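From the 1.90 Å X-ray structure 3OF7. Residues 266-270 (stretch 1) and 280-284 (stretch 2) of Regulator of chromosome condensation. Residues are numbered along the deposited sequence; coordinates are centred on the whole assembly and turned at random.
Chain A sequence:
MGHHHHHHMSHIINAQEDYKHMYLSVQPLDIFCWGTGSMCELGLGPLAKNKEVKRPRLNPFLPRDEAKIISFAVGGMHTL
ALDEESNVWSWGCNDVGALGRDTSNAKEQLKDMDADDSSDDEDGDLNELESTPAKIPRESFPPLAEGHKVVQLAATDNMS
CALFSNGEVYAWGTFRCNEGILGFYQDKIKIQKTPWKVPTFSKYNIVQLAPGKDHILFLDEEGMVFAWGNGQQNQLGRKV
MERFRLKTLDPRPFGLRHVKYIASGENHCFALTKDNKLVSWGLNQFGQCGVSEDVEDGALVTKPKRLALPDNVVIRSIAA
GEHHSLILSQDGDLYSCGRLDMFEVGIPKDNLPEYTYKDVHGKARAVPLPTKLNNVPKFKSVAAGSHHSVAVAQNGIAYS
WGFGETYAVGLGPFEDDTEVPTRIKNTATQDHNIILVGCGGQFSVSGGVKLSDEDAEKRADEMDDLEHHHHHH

Stretch 1, residues 266-270: ENHCF
Stretch 2 (280-284) SWGLN

Antiparallel strand pairing is governed first by backbone hydrogen bonds, and the contact between residues 266-270 and 280-284 illustrates how side chains then fit the register so fixed. The shortest bond lies at the margin of the ladder: Leu283 N donates to Asn267 O at 2.8 Å, with an almost straight N-H...O angle of 176°. Two positions further along, Cys269 and Trp281 form a hydrogen-bonded pair, Cys269 N giving to Trp281 O at 2.9 Å (145°) and Trp281 N to Cys269 O at 3.2 Å (152°). The two segments run 172° apart in direction, so the register counts up on one as it counts down on the other.

Non-hydrogen-bonded pairs flank this central one, with CA-CA separations of 4.2 Å for His268 with Gly282 and 4.5 Å for Phe270 with Ser280, against 5.5 Å for Cys269 with Trp281. The narrower spacing brings alpha carbons close to carbonyls: His268 CA lies 3.3 Å from Trp281 O, and Ser280 CA 3.1 Å from Cys269 O. Residues 268 to 270 are extended, with phi/psi of -138/161, -142/160 and -133/144; Ser280 (-136/159) and Trp281 (-154/166) match them.

At Gly282 the chain turns a corner, with phi/psi of 104/-149. These angles would jam a CB against the preceding carbonyl oxygen, and an ideally placed CB on Gly282 would also lie 2.5 Å from Asn267 O and 2.9 Å from His268 CA. Glycine therefore permits both the turn and the close approach. Beyond it, Leu283 (-66/132; chi1 t, chi2 p) directs its CA-to-CB bond toward the first stretch, its CB 3.7 Å from Asn267 CB. Asn267 has phi/psi of -130/16 and chi1 m. His268, chi1 p and chi2 115°, also points its CA-to-CB bond toward the partner, placing its CB 3.4 Å from Leu283 O.

The most intimate side-chain packing occurs where Cys269 (chi1 m) and Trp281 (chi1 p, chi2 100°) share a sheet face. The indole folds back so that Cys269 CB sits over its six-membered ring, 3.5 Å from the centroid and 20° off the normal, a CH-pi contact; Cys269 CB is 3.3 Å from Trp281 CZ2. Cys269 SG approaches the five-membered ring of Trp281 obliquely, 4.3 Å from its centroid.

Phe270 (chi1 m, chi2 -88°) and Ser280 (chi1 p) occupy the other face, with Phe270 CE1 3.7 Å from Ser280 CB. The two stretches bury 395 Å² between them, both sides summed.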

# COMPACT_ATOMS: atom_id res chain seq x y z
N GLU A 266 -1.15 -8.28 1.03
CA GLU A 266 -0.90 -8.99 -0.22
C GLU A 266 -2.03 -9.98 -0.56
O GLU A 266 -2.59 -9.93 -1.66
CB GLU A 266 0.47 -9.67 -0.20
CG GLU A 266 1.60 -8.65 -0.23
CD GLU A 266 2.95 -9.23 -0.59
OE1 GLU A 266 3.06 -10.43 -0.91
OE2 GLU A 266 3.93 -8.45 -0.57
N ASN A 267 -2.35 -10.83 0.40
CA ASN A 267 -3.35 -11.89 0.22
C ASN A 267 -4.40 -11.91 1.33
O ASN A 267 -5.13 -12.90 1.50
CB ASN A 267 -2.65 -13.25 0.11
CG ASN A 267 -1.72 -13.33 -1.08
OD1 ASN A 267 -2.09 -13.00 -2.21
ND2 ASN A 267 -0.49 -13.77 -0.83
N HIS A 268 -4.47 -10.83 2.10
CA HIS A 268 -5.50 -10.67 3.13
C HIS A 268 -6.02 -9.24 3.09
O HIS A 268 -5.35 -8.35 2.55
CB HIS A 268 -4.98 -11.04 4.52
CG HIS A 268 -3.85 -10.18 5.01
ND1 HIS A 268 -3.97 -9.35 6.10
CD2 HIS A 268 -2.58 -10.03 4.56
CE1 HIS A 268 -2.82 -8.72 6.31
NE2 HIS A 268 -1.97 -9.12 5.38
N CYS A 269 -7.19 -9.03 3.67
CA CYS A 269 -7.93 -7.79 3.45
C CYS A 269 -8.63 -7.31 4.70
O CYS A 269 -8.87 -8.08 5.63
CB CYS A 269 -8.98 -8.02 2.35
SG CYS A 269 -8.34 -8.76 0.84
N PHE A 270 -8.96 -6.02 4.71
CA PHE A 270 -9.65 -5.39 5.83
C PHE A 270 -10.81 -4.55 5.35
O PHE A 270 -10.74 -3.91 4.29
CB PHE A 270 -8.69 -4.51 6.62
CG PHE A 270 -7.64 -5.27 7.34
CD1 PHE A 270 -7.87 -5.74 8.62
CD2 PHE A 270 -6.42 -5.54 6.73
CE1 PHE A 270 -6.91 -6.47 9.29
CE2 PHE A 270 -5.44 -6.27 7.40
CZ PHE A 270 -5.69 -6.73 8.68
N SER A 280 -11.63 -8.83 8.85
CA SER A 280 -10.59 -9.25 7.91
C SER A 280 -10.90 -10.61 7.31
O SER A 280 -11.70 -11.39 7.87
CB SER A 280 -9.23 -9.28 8.60
OG SER A 280 -9.27 -10.09 9.76
N TRP A 281 -10.29 -10.90 6.17
CA TRP A 281 -10.39 -12.21 5.53
C TRP A 281 -9.16 -12.48 4.66
O TRP A 281 -8.39 -11.56 4.36
CB TRP A 281 -11.67 -12.32 4.68
CG TRP A 281 -11.71 -11.42 3.48
CD1 TRP A 281 -11.43 -11.77 2.19
CD2 TRP A 281 -12.05 -10.02 3.46
NE1 TRP A 281 -11.58 -10.69 1.36
CE2 TRP A 281 -11.95 -9.60 2.11
CE3 TRP A 281 -12.42 -9.09 4.44
CZ2 TRP A 281 -12.22 -8.28 1.71
CZ3 TRP A 281 -12.68 -7.77 4.04
CH2 TRP A 281 -12.58 -7.38 2.69
N GLY A 282 -9.00 -13.74 4.26
CA GLY A 282 -7.91 -14.13 3.37
C GLY A 282 -6.80 -14.85 4.12
O GLY A 282 -7.05 -15.54 5.12
N LEU A 283 -5.58 -14.69 3.63
CA LEU A 283 -4.45 -15.47 4.13
C LEU A 283 -4.14 -15.14 5.58
O LEU A 283 -4.06 -13.97 5.95
CB LEU A 283 -3.22 -15.23 3.24
CG LEU A 283 -1.95 -16.02 3.60
CD1 LEU A 283 -2.13 -17.53 3.35
CD2 LEU A 283 -0.75 -15.45 2.85
N ASN A 284 -3.98 -16.17 6.42
CA ASN A 284 -3.82 -15.95 7.86
C ASN A 284 -2.84 -16.89 8.57
O ASN A 284 -3.00 -17.15 9.77
CB ASN A 284 -5.18 -15.97 8.55
CG ASN A 284 -5.15 -15.34 9.94
OD1 ASN A 284 -4.43 -14.37 10.17
ND2 ASN A 284 -5.94 -15.88 10.86